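Local atomic coordinates of Alpha/beta hydrolase (Novosphingobium aromaticivorans, PDB entry 3BWX), a protein that probably acts as a hydrolase of the alpha/beta hydrolase superfamily and binds calcium. Residues R8-S13 against E88-Q93; R17-A22 against C60-G65; S28-L33 against I96-A101. The protein carries 1 engineered substitution. All coordinates share one frame; numbering follows the deposited sequence.

How the contacts relate
All three contacts belong to one mixed sheet and the helix 80-94 packed against it. Contact 1 sets the outermost strand 6-11 on that helix; contact 2, nested within the loop that contact 1 closes, joins the next strand, 17-23, to 58-61; contact 3 pairs 32-35 with 99-104. The centres of contacts 1 and 2 lie about 9 Å apart, with Trp10 O 2.9 Å from Leu18 N between neighbouring strands. Contact 3 is about 15 Å from contact 1 and about 17 Å from contact 2, centre to centre; Leu33 CD1 meets Leu90 CD2 at 4.0 Å and Pro61 CD at 3.8 Å. Strand 99-104 leads toward a probable nucleophile elbow at Gly103, Ser105 and Gly107.

Contact 1 of 3, residues R8-S13 against E88-Q93; sequences RYWTSS and EALLAQ. With EDO (1,2-ethanediol), chain I.
The indole of Trp10 takes Leu90 on one face and has Gln93 OE1 at its edge, close to the ring plane. Leu90 CB makes the CH-pi contact, 3.6 Å from the centroid of the five-membered ring and 12° off its normal, and Leu90 CD1 sits above the CD2-CE3 rim, 3.8 Å from Trp10 CE3. The two side chains cross at about a right angle. Ala89 CB lies 4.0 Å from Trp10 NE1. That indole nitrogen also passes close to Leu90 N, but both are donors; its hydrogen bond goes to Asp86 O, one turn earlier on helix 80-94.

Beside the ring, the flat amide of Gln93 grips the backbone of Thr11 twice. Thr11 N donates to a lone pair of Gln93 OE1 at 3.1 Å, while Gln93 NE2 gives an almost straight bond to Thr11 O at 2.9 Å, with the acceptor in the amide plane. With CG anti to its carbonyl carbon (chi1 -74°) and the chain extended beyond it, Gln93 spans from helix to strand. On the exposed side Thr11 OG1 is hydrogen-bonded to a 1,2-ethanediol O2 at 2.8 Å.

Thus the helix gives this outermost strand of the sheet a side-chain partner for both polar backbone atoms of Thr11, and the paired bonds fix the rotation of the Gln93 amide.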
loop_
_atom_site.group_PDB
_atom_site.type_symbol
_atom_site.label_atom_id
_atom_site.label_comp_id
_atom_site.label_asym_id
_atom_site.label_seq_id
_atom_site.Cartn_x
_atom_site.Cartn_y
_atom_site.Cartn_z
ATOM N N ARG A 8 8.800 -15.018 -3.829
ATOM C CA ARG A 8 7.745 -16.031 -4.072
ATOM C C ARG A 8 6.777 -15.499 -5.117
ATOM O O ARG A 8 6.789 -14.315 -5.450
ATOM C CB ARG A 8 7.029 -16.384 -2.789
ATOM C CG ARG A 8 7.912 -16.951 -1.701
ATOM C CD ARG A 8 8.160 -18.383 -1.883
ATOM N NE ARG A 8 9.038 -18.950 -0.855
ATOM C CZ ARG A 8 10.309 -19.324 -1.021
ATOM N NH1 ARG A 8 10.927 -19.168 -2.178
ATOM N NH2 ARG A 8 10.980 -19.827 0.009
ATOM N N TYR A 9 6.003 -16.436 -5.684
ATOM C CA TYR A 9 5.123 -16.172 -6.823
ATOM C C TYR A 9 3.789 -16.855 -6.643
ATOM O O TYR A 9 3.700 -17.891 -5.974
ATOM C CB TYR A 9 5.777 -16.576 -8.173
ATOM C CG TYR A 9 7.109 -15.894 -8.250
ATOM C CD1 TYR A 9 7.224 -14.603 -8.777
ATOM C CD2 TYR A 9 8.224 -16.447 -7.616
ATOM C CE1 TYR A 9 8.458 -13.944 -8.758
ATOM C CE2 TYR A 9 9.453 -15.769 -7.557
ATOM C CZ TYR A 9 9.541 -14.517 -8.120
ATOM O OH TYR A 9 10.683 -13.788 -8.050
ATOM N N TRP A 10 2.787 -16.306 -7.311
ATOM C CA TRP A 10 1.480 -16.988 -7.430
ATOM C C TRP A 10 0.969 -16.650 -8.799
ATOM O O TRP A 10 1.506 -15.771 -9.449
ATOM C CB TRP A 10 0.488 -16.596 -6.324
ATOM C CG TRP A 10 -0.331 -15.327 -6.467
ATOM C CD1 TRP A 10 -1.623 -15.242 -6.834
ATOM C CD2 TRP A 10 0.073 -13.997 -6.132
ATOM N NE1 TRP A 10 -2.066 -13.962 -6.735
ATOM C CE2 TRP A 10 -1.015 -13.147 -6.396
ATOM C CE3 TRP A 10 1.288 -13.438 -5.776
ATOM C CZ2 TRP A 10 -0.962 -11.792 -6.176
ATOM C CZ3 TRP A 10 1.349 -12.104 -5.569
ATOM C CH2 TRP A 10 0.250 -11.276 -5.790
ATOM N N THR A 11 -0.032 -17.381 -9.264
ATOM C CA THR A 11 -0.575 -17.183 -10.593
ATOM C C THR A 11 -2.018 -16.582 -10.590
ATOM O O THR A 11 -2.901 -17.106 -9.930
ATOM C CB THR A 11 -0.598 -18.539 -11.366
ATOM O OG1 THR A 11 0.706 -19.089 -11.358
ATOM C CG2 THR A 11 -1.051 -18.329 -12.798
ATOM N N SER A 12 -2.236 -15.555 -11.392
ATOM C CA SER A 12 -3.580 -14.983 -11.520
ATOM C C SER A 12 -4.436 -15.923 -12.380
ATOM O O SER A 12 -3.904 -16.729 -13.151
ATOM C CB SER A 12 -3.517 -13.591 -12.133
ATOM O OG SER A 12 -3.210 -13.670 -13.498
ATOM N N SER A 13 -5.765 -15.804 -12.275
ATOM C CA SER A 13 -6.656 -16.600 -13.133
ATOM C C SER A 13 -6.313 -16.508 -14.583
ATOM O O SER A 13 -6.427 -17.509 -15.279
ATOM C CB SER A 13 -8.122 -16.199 -12.920
ATOM O OG SER A 13 -8.370 -14.855 -13.258
ATOM N N GLU A 88 -7.325 -12.627 -3.649
ATOM C CA GLU A 88 -8.037 -13.850 -3.284
ATOM C C GLU A 88 -7.294 -15.075 -3.813
ATOM O O GLU A 88 -7.199 -16.120 -3.125
ATOM C CB GLU A 88 -9.479 -13.818 -3.780
ATOM C CG GLU A 88 -10.345 -12.779 -3.126
ATOM C CD GLU A 88 -10.704 -13.058 -1.669
ATOM O OE1 GLU A 88 -10.215 -14.034 -1.062
ATOM O OE2 GLU A 88 -11.439 -12.242 -1.080
ATOM N N ALA A 89 -6.737 -14.974 -5.009
ATOM C CA ALA A 89 -5.982 -16.081 -5.591
ATOM C C ALA A 89 -4.689 -16.363 -4.786
ATOM O O ALA A 89 -4.333 -17.517 -4.569
ATOM C CB ALA A 89 -5.626 -15.821 -7.060
ATOM N N LEU A 90 -3.973 -15.312 -4.359
ATOM C CA LEU A 90 -2.828 -15.480 -3.474
ATOM C C LEU A 90 -3.219 -16.197 -2.180
ATOM O O LEU A 90 -2.561 -17.173 -1.775
ATOM C CB LEU A 90 -2.209 -14.121 -3.134
ATOM C CG LEU A 90 -1.124 -14.101 -2.073
ATOM C CD1 LEU A 90 0.104 -14.879 -2.481
ATOM C CD2 LEU A 90 -0.724 -12.629 -1.716
ATOM N N LEU A 91 -4.298 -15.731 -1.547
ATOM C CA LEU A 91 -4.709 -16.317 -0.266
ATOM C C LEU A 91 -5.084 -17.787 -0.426
ATOM O O LEU A 91 -4.710 -18.614 0.430
ATOM C CB LEU A 91 -5.849 -15.518 0.362
ATOM C CG LEU A 91 -5.507 -14.095 0.746
ATOM C CD1 LEU A 91 -6.800 -13.273 1.037
ATOM C CD2 LEU A 91 -4.530 -14.019 1.951
ATOM N N ALA A 92 -5.812 -18.111 -1.505
ATOM C CA ALA A 92 -6.208 -19.486 -1.814
ATOM C C ALA A 92 -4.987 -20.355 -2.049
ATOM O O ALA A 92 -4.832 -21.468 -1.496
ATOM C CB ALA A 92 -7.095 -19.516 -3.061
ATOM N N GLN A 93 -4.089 -19.852 -2.871
ATOM C CA GLN A 93 -2.926 -20.637 -3.282
ATOM C C GLN A 93 -1.951 -20.912 -2.148
ATOM O O GLN A 93 -1.278 -21.956 -2.134
ATOM C CB GLN A 93 -2.276 -19.952 -4.486
ATOM C CG GLN A 93 -3.152 -20.171 -5.807
ATOM C CD GLN A 93 -2.707 -19.313 -6.991
ATOM O OE1 GLN A 93 -1.508 -19.185 -7.260
ATOM N NE2 GLN A 93 -3.663 -18.754 -7.724
HETATM C C1 EDO I . 3.703 -19.417 -9.152
HETATM O O1 EDO I . 4.863 -19.465 -9.931
HETATM C C2 EDO I . 2.998 -20.749 -9.296
HETATM O O2 EDO I . 1.624 -20.459 -9.149
#

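Contact 2 of 3, residues R17-A22 against C60-G65; sequences RLHFRA and CPEMRG. With EDO (1,2-ethanediol), chain R.
His19 and Glu62 meet where strand 17-23 pairs antiparallel with strand 58-61 in the mixed sheet of the alpha/beta hydrolase fold. Arg21 and Cys60 form a hydrogen-bonded pair, Cys60 N to Arg21 O at 2.8 Å; Phe20 and Pro61 form the non-hydrogen-bonded pair beside it, CB to CB 4.0 Å.

Glu62 runs outward beside His19. Its backbone N donates to His19 O at 2.9 Å, and CB and CG pass close to that same oxygen. CG stands anti to the carbonyl carbon (chi1 -49°) and the chain runs on extended. CD lies 3.5 Å from His19 ND1, and OE1 takes the nearly straight N-H of ND1 at 2.7 Å. The bond is in the ring plane but meets OE1 from above the carboxylate, the two planes being turned 70° apart. OE1 also accepts from Asp68 N, and on the far side of the ring His19 NE2 is hydrogen-bonded to Asp7. Two N-H groups, His19 ND1 and Asp68 N, thus grip the one oxygen OE1.

Beyond the bridged pairs, Leu18 CD2 rests 3.7 Å from Arg64 CA.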
loop_
_atom_site.group_PDB
_atom_site.type_symbol
_atom_site.label_atom_id
_atom_site.label_comp_id
_atom_site.label_asym_id
_atom_site.label_seq_id
_atom_site.Cartn_x
_atom_site.Cartn_y
_atom_site.Cartn_z
ATOM N N ARG A 17 2.175 -14.250 -13.747
ATOM C CA ARG A 17 2.992 -14.553 -12.613
ATOM C C ARG A 17 3.146 -13.300 -11.798
ATOM O O ARG A 17 3.754 -12.332 -12.218
ATOM C CB ARG A 17 4.379 -15.045 -13.042
ATOM C CG ARG A 17 5.239 -15.585 -11.886
ATOM C CD ARG A 17 6.712 -15.782 -12.276
ATOM N NE ARG A 17 7.400 -14.507 -12.513
ATOM C CZ ARG A 17 8.530 -14.331 -13.222
ATOM N NH1 ARG A 17 9.155 -15.353 -13.836
ATOM N NH2 ARG A 17 9.013 -13.110 -13.354
ATOM N N LEU A 18 2.586 -13.349 -10.606
ATOM C CA LEU A 18 2.600 -12.201 -9.691
ATOM C C LEU A 18 3.573 -12.538 -8.545
ATOM O O LEU A 18 3.777 -13.710 -8.181
ATOM C CB LEU A 18 1.197 -11.954 -9.186
ATOM C CG LEU A 18 0.184 -11.653 -10.298
ATOM C CD1 LEU A 18 -1.201 -11.352 -9.662
ATOM C CD2 LEU A 18 0.629 -10.449 -11.201
ATOM N N HIS A 19 4.154 -11.487 -7.997
ATOM C CA HIS A 19 5.302 -11.590 -7.077
ATOM C C HIS A 19 5.011 -11.099 -5.665
ATOM O O HIS A 19 4.345 -10.099 -5.486
ATOM C CB HIS A 19 6.428 -10.789 -7.648
ATOM C CG HIS A 19 7.631 -10.700 -6.784
ATOM N ND1 HIS A 19 8.135 -9.481 -6.359
ATOM C CD2 HIS A 19 8.444 -11.651 -6.257
ATOM C CE1 HIS A 19 9.203 -9.700 -5.594
ATOM N NE2 HIS A 19 9.432 -11.003 -5.552
ATOM N N PHE A 20 5.507 -11.848 -4.675
ATOM C CA PHE A 20 5.504 -11.367 -3.288
ATOM C C PHE A 20 6.811 -11.688 -2.612
ATOM O O PHE A 20 7.434 -12.742 -2.902
ATOM C CB PHE A 20 4.325 -11.851 -2.392
ATOM C CG PHE A 20 4.225 -13.331 -2.161
ATOM C CD1 PHE A 20 3.766 -14.208 -3.154
ATOM C CD2 PHE A 20 4.531 -13.864 -0.919
ATOM C CE1 PHE A 20 3.655 -15.566 -2.867
ATOM C CE2 PHE A 20 4.365 -15.213 -0.662
ATOM C CZ PHE A 20 3.962 -16.027 -1.624
ATOM N N ARG A 21 7.240 -10.767 -1.747
ATOM C CA ARG A 21 8.345 -11.051 -0.827
ATOM C C ARG A 21 7.787 -11.740 0.370
ATOM O O ARG A 21 6.750 -11.306 0.889
ATOM C CB ARG A 21 9.091 -9.832 -0.400
ATOM C CG ARG A 21 9.814 -9.099 -1.543
ATOM C CD ARG A 21 10.613 -7.868 -1.040
ATOM N NE ARG A 21 11.552 -7.356 -2.031
ATOM C CZ ARG A 21 12.348 -6.315 -1.813
ATOM N NH1 ARG A 21 12.275 -5.676 -0.689
ATOM N NH2 ARG A 21 13.232 -5.951 -2.736
ATOM N N ALA A 22 8.426 -12.814 0.806
ATOM C CA ALA A 22 7.976 -13.542 2.002
ATOM C C ALA A 22 9.073 -13.490 3.053
ATOM O O ALA A 22 10.249 -13.810 2.778
ATOM C CB ALA A 22 7.635 -15.012 1.650
ATOM N N CYS A 60 4.541 -9.568 1.266
ATOM C CA CYS A 60 4.525 -8.253 0.609
ATOM C C CYS A 60 4.308 -8.453 -0.868
ATOM O O CYS A 60 5.260 -8.483 -1.654
ATOM C CB CYS A 60 5.801 -7.499 0.857
ATOM S SG CYS A 60 6.130 -7.151 2.584
ATOM N N PRO A 61 3.046 -8.575 -1.251
ATOM C CA PRO A 61 2.732 -8.755 -2.664
ATOM C C PRO A 61 2.772 -7.482 -3.481
ATOM O O PRO A 61 2.556 -6.432 -2.969
ATOM C CB PRO A 61 1.306 -9.304 -2.644
ATOM C CG PRO A 61 0.724 -8.623 -1.426
ATOM C CD PRO A 61 1.840 -8.659 -0.426
ATOM N N GLU A 62 2.971 -7.630 -4.789
ATOM C CA GLU A 62 2.943 -6.547 -5.764
ATOM C C GLU A 62 1.841 -6.857 -6.795
ATOM O O GLU A 62 1.787 -7.971 -7.322
ATOM C CB GLU A 62 4.300 -6.490 -6.494
ATOM C CG GLU A 62 5.443 -6.516 -5.509
ATOM C CD GLU A 62 6.769 -6.272 -6.121
ATOM O OE1 GLU A 62 7.207 -6.997 -7.067
ATOM O OE2 GLU A 62 7.390 -5.329 -5.616
HETATM N N MSE A 63 0.976 -5.873 -7.050
HETATM C CA MSE A 63 -0.095 -6.105 -7.989
HETATM C C MSE A 63 0.434 -6.212 -9.422
HETATM O O MSE A 63 1.588 -5.794 -9.734
HETATM C CB MSE A 63 -1.127 -4.996 -7.865
HETATM C CG MSE A 63 -1.796 -5.015 -6.518
HETATM SE SE MSE A 63 -2.668 -6.681 -5.880
HETATM C CE MSE A 63 -1.097 -7.621 -5.123
ATOM N N ARG A 64 -0.382 -6.773 -10.307
ATOM C CA ARG A 64 -0.006 -6.851 -11.713
ATOM C C ARG A 64 0.389 -5.443 -12.141
ATOM O O ARG A 64 -0.256 -4.443 -11.754
ATOM C CB ARG A 64 -1.160 -7.352 -12.595
ATOM C CG ARG A 64 -2.454 -6.552 -12.476
ATOM C CD ARG A 64 -3.585 -7.028 -13.373
ATOM N NE ARG A 64 -4.003 -8.353 -12.969
ATOM C CZ ARG A 64 -4.524 -9.274 -13.752
ATOM N NH1 ARG A 64 -4.655 -9.078 -15.036
ATOM N NH2 ARG A 64 -4.871 -10.442 -13.225
ATOM N N GLY A 65 1.462 -5.367 -12.914
ATOM C CA GLY A 65 1.963 -4.110 -13.460
ATOM C C GLY A 65 2.873 -3.328 -12.537
ATOM O O GLY A 65 3.277 -2.212 -12.888
HETATM C C1 EDO R . 10.780 -6.430 -5.863
HETATM O O1 EDO R . 11.878 -6.150 -6.732
HETATM C C2 EDO R . 10.134 -5.115 -5.548
HETATM O O2 EDO R . 9.644 -4.641 -6.782
#

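Contact 3 of 3, residues S28-L33 against I96-A101; sequences SRPPVL and IERFVA. With EDO (1,2-ethanediol), chain M; EDO (1,2-ethanediol), chain L.
Val32 and Val100 run alongside each other where strands 32-35 and 99-104 pair in parallel in the central sheet of the alpha/beta hydrolase fold. This is the tight part of the contact. Val100 N donates to Pro31 O at 2.9 Å, and Val100 O takes a very straight bond from Leu33 N at 2.7 Å, so that Val100, through its N and its O, bonds to the two residues flanking Val32. Val32 CG2 rests 4.1 Å from Val100 CB. On the sheet face carrying Leu33 and Ala101, Leu33 CD2 meets the Phe99 ring obliquely, 3.9 Å from CE2. The Phe99 ring also packs on Leu91 of helix 80-94.

Ahead of the strands the pairing gives way to two prolines. Pro31 CD lies 3.4 Å from Arg98 O, and the Pro31 and Ile96 side chains pass antiparallel, CG to CG2 4.0 Å. Pro30 CB also touches the oxygen of Arg98, while the guanidinium of Arg98, at the exposed rim, comes only loosely to Pro30 CG, with NH1 4.3 Å away. Neither proline has an N-H to give, so the ladder starts from an acceptor, the oxygen of Pro31.

The solvent side is at Glu97 and the backbone carbonyls of Ile96 and Glu97, where two 1,2-ethanediol molecules, probably from the crystallisation liquor, have settled. Both donate to Glu97 O, and one of them spans to the preceding carbonyl, its O1 2.7 Å from Ile96 O.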
loop_
_atom_site.group_PDB
_atom_site.type_symbol
_atom_site.label_atom_id
_atom_site.label_comp_id
_atom_site.label_asym_id
_atom_site.label_seq_id
_atom_site.Cartn_x
_atom_site.Cartn_y
_atom_site.Cartn_z
ATOM N N SER A 28 2.826 -19.665 14.609
ATOM C CA SER A 28 1.746 -19.750 15.585
ATOM C C SER A 28 0.929 -18.456 15.666
ATOM O O SER A 28 0.033 -18.303 16.518
ATOM C CB SER A 28 2.319 -20.157 16.972
ATOM O OG SER A 28 2.798 -19.055 17.682
ATOM N N ARG A 29 1.233 -17.512 14.791
ATOM C CA ARG A 29 0.488 -16.253 14.704
ATOM C C ARG A 29 0.049 -16.154 13.245
ATOM O O ARG A 29 0.757 -16.628 12.370
ATOM C CB ARG A 29 1.393 -15.055 15.019
ATOM C CG ARG A 29 1.752 -14.885 16.463
ATOM C CD ARG A 29 2.760 -13.777 16.623
ATOM N NE ARG A 29 2.871 -13.406 18.024
ATOM C CZ ARG A 29 3.641 -12.413 18.491
ATOM N NH1 ARG A 29 4.375 -11.661 17.678
ATOM N NH2 ARG A 29 3.679 -12.166 19.789
ATOM N N PRO A 30 -1.045 -15.443 12.977
ATOM C CA PRO A 30 -1.389 -15.268 11.567
ATOM C C PRO A 30 -0.308 -14.470 10.849
ATOM O O PRO A 30 0.415 -13.697 11.497
ATOM C CB PRO A 30 -2.670 -14.443 11.583
ATOM C CG PRO A 30 -2.700 -13.781 12.937
ATOM C CD PRO A 30 -1.914 -14.686 13.881
ATOM N N PRO A 31 -0.249 -14.600 9.518
ATOM C CA PRO A 31 0.724 -13.781 8.799
ATOM C C PRO A 31 0.262 -12.350 8.600
ATOM O O PRO A 31 -0.937 -12.049 8.700
ATOM C CB PRO A 31 0.832 -14.518 7.470
ATOM C CG PRO A 31 -0.526 -15.060 7.251
ATOM C CD PRO A 31 -1.050 -15.440 8.599
ATOM N N VAL A 32 1.213 -11.468 8.316
ATOM C CA VAL A 32 0.939 -10.061 8.058
ATOM C C VAL A 32 1.026 -9.804 6.544
ATOM O O VAL A 32 2.069 -10.017 5.945
ATOM C CB VAL A 32 1.917 -9.145 8.792
ATOM C CG1 VAL A 32 1.587 -7.685 8.493
ATOM C CG2 VAL A 32 1.850 -9.387 10.317
ATOM N N LEU A 33 -0.077 -9.370 5.931
ATOM C CA LEU A 33 -0.119 -9.093 4.493
ATOM C C LEU A 33 -0.059 -7.583 4.263
ATOM O O LEU A 33 -0.898 -6.842 4.804
ATOM C CB LEU A 33 -1.419 -9.634 3.902
ATOM C CG LEU A 33 -1.812 -9.450 2.442
ATOM C CD1 LEU A 33 -0.950 -10.324 1.567
ATOM C CD2 LEU A 33 -3.289 -9.829 2.198
ATOM N N ILE A 96 -4.003 -19.458 3.185
ATOM C CA ILE A 96 -4.108 -18.501 4.290
ATOM C C ILE A 96 -5.585 -18.241 4.597
ATOM O O ILE A 96 -6.300 -17.674 3.734
ATOM C CB ILE A 96 -3.420 -17.158 3.944
ATOM C CG1 ILE A 96 -1.919 -17.368 3.702
ATOM C CG2 ILE A 96 -3.661 -16.095 5.045
ATOM C CD1 ILE A 96 -1.209 -16.249 2.918
ATOM N N GLU A 97 -6.029 -18.564 5.815
ATOM C CA GLU A 97 -7.437 -18.358 6.149
ATOM C C GLU A 97 -7.642 -17.075 6.993
ATOM O O GLU A 97 -8.711 -16.449 6.966
ATOM C CB GLU A 97 -7.993 -19.613 6.855
ATOM C CG GLU A 97 -8.321 -20.820 5.942
ATOM C CD GLU A 97 -8.793 -22.047 6.734
ATOM N N ARG A 98 -6.663 -16.736 7.790
ATOM C CA ARG A 98 -6.760 -15.601 8.721
ATOM C C ARG A 98 -5.455 -14.851 8.646
ATOM O O ARG A 98 -4.400 -15.470 8.569
ATOM C CB ARG A 98 -6.941 -16.143 10.096
ATOM C CG ARG A 98 -7.306 -15.164 11.110
ATOM C CD ARG A 98 -7.711 -15.896 12.375
ATOM N NE ARG A 98 -8.223 -14.960 13.345
ATOM C CZ ARG A 98 -7.606 -14.550 14.451
ATOM N NH1 ARG A 98 -6.388 -14.981 14.803
ATOM N NH2 ARG A 98 -8.239 -13.667 15.217
ATOM N N PHE A 99 -5.508 -13.526 8.666
ATOM C CA PHE A 99 -4.314 -12.704 8.447
ATOM C C PHE A 99 -4.499 -11.321 8.995
ATOM O O PHE A 99 -5.623 -10.852 9.195
ATOM C CB PHE A 99 -3.931 -12.617 6.944
ATOM C CG PHE A 99 -5.054 -12.112 6.035
ATOM C CD1 PHE A 99 -6.073 -12.945 5.663
ATOM C CD2 PHE A 99 -5.095 -10.798 5.591
ATOM C CE1 PHE A 99 -7.112 -12.488 4.814
ATOM C CE2 PHE A 99 -6.125 -10.352 4.760
ATOM C CZ PHE A 99 -7.132 -11.200 4.393
ATOM N N VAL A 100 -3.371 -10.671 9.266
ATOM C CA VAL A 100 -3.346 -9.230 9.547
ATOM C C VAL A 100 -3.140 -8.535 8.219
ATOM O O VAL A 100 -2.384 -9.031 7.353
ATOM C CB VAL A 100 -2.216 -8.886 10.547
ATOM C CG1 VAL A 100 -2.045 -7.375 10.689
ATOM C CG2 VAL A 100 -2.448 -9.629 11.904
ATOM N N ALA A 101 -3.867 -7.446 8.013
ATOM C CA ALA A 101 -3.766 -6.683 6.778
ATOM C C ALA A 101 -3.249 -5.290 7.098
ATOM O O ALA A 101 -3.828 -4.587 7.958
ATOM C CB ALA A 101 -5.148 -6.613 6.081
HETATM C C1 EDO M . -8.884 -15.945 4.013
HETATM O O1 EDO M . -8.628 -16.609 2.758
HETATM C C2 EDO M . -10.341 -16.217 4.400
HETATM O O2 EDO M . -10.472 -17.335 5.290
HETATM C C1 EDO L . -11.141 -17.485 9.570
HETATM O O1 EDO L . -11.133 -17.607 8.140
HETATM C C2 EDO L . -12.486 -16.931 10.042
HETATM O O2 EDO L . -13.579 -17.354 9.206
#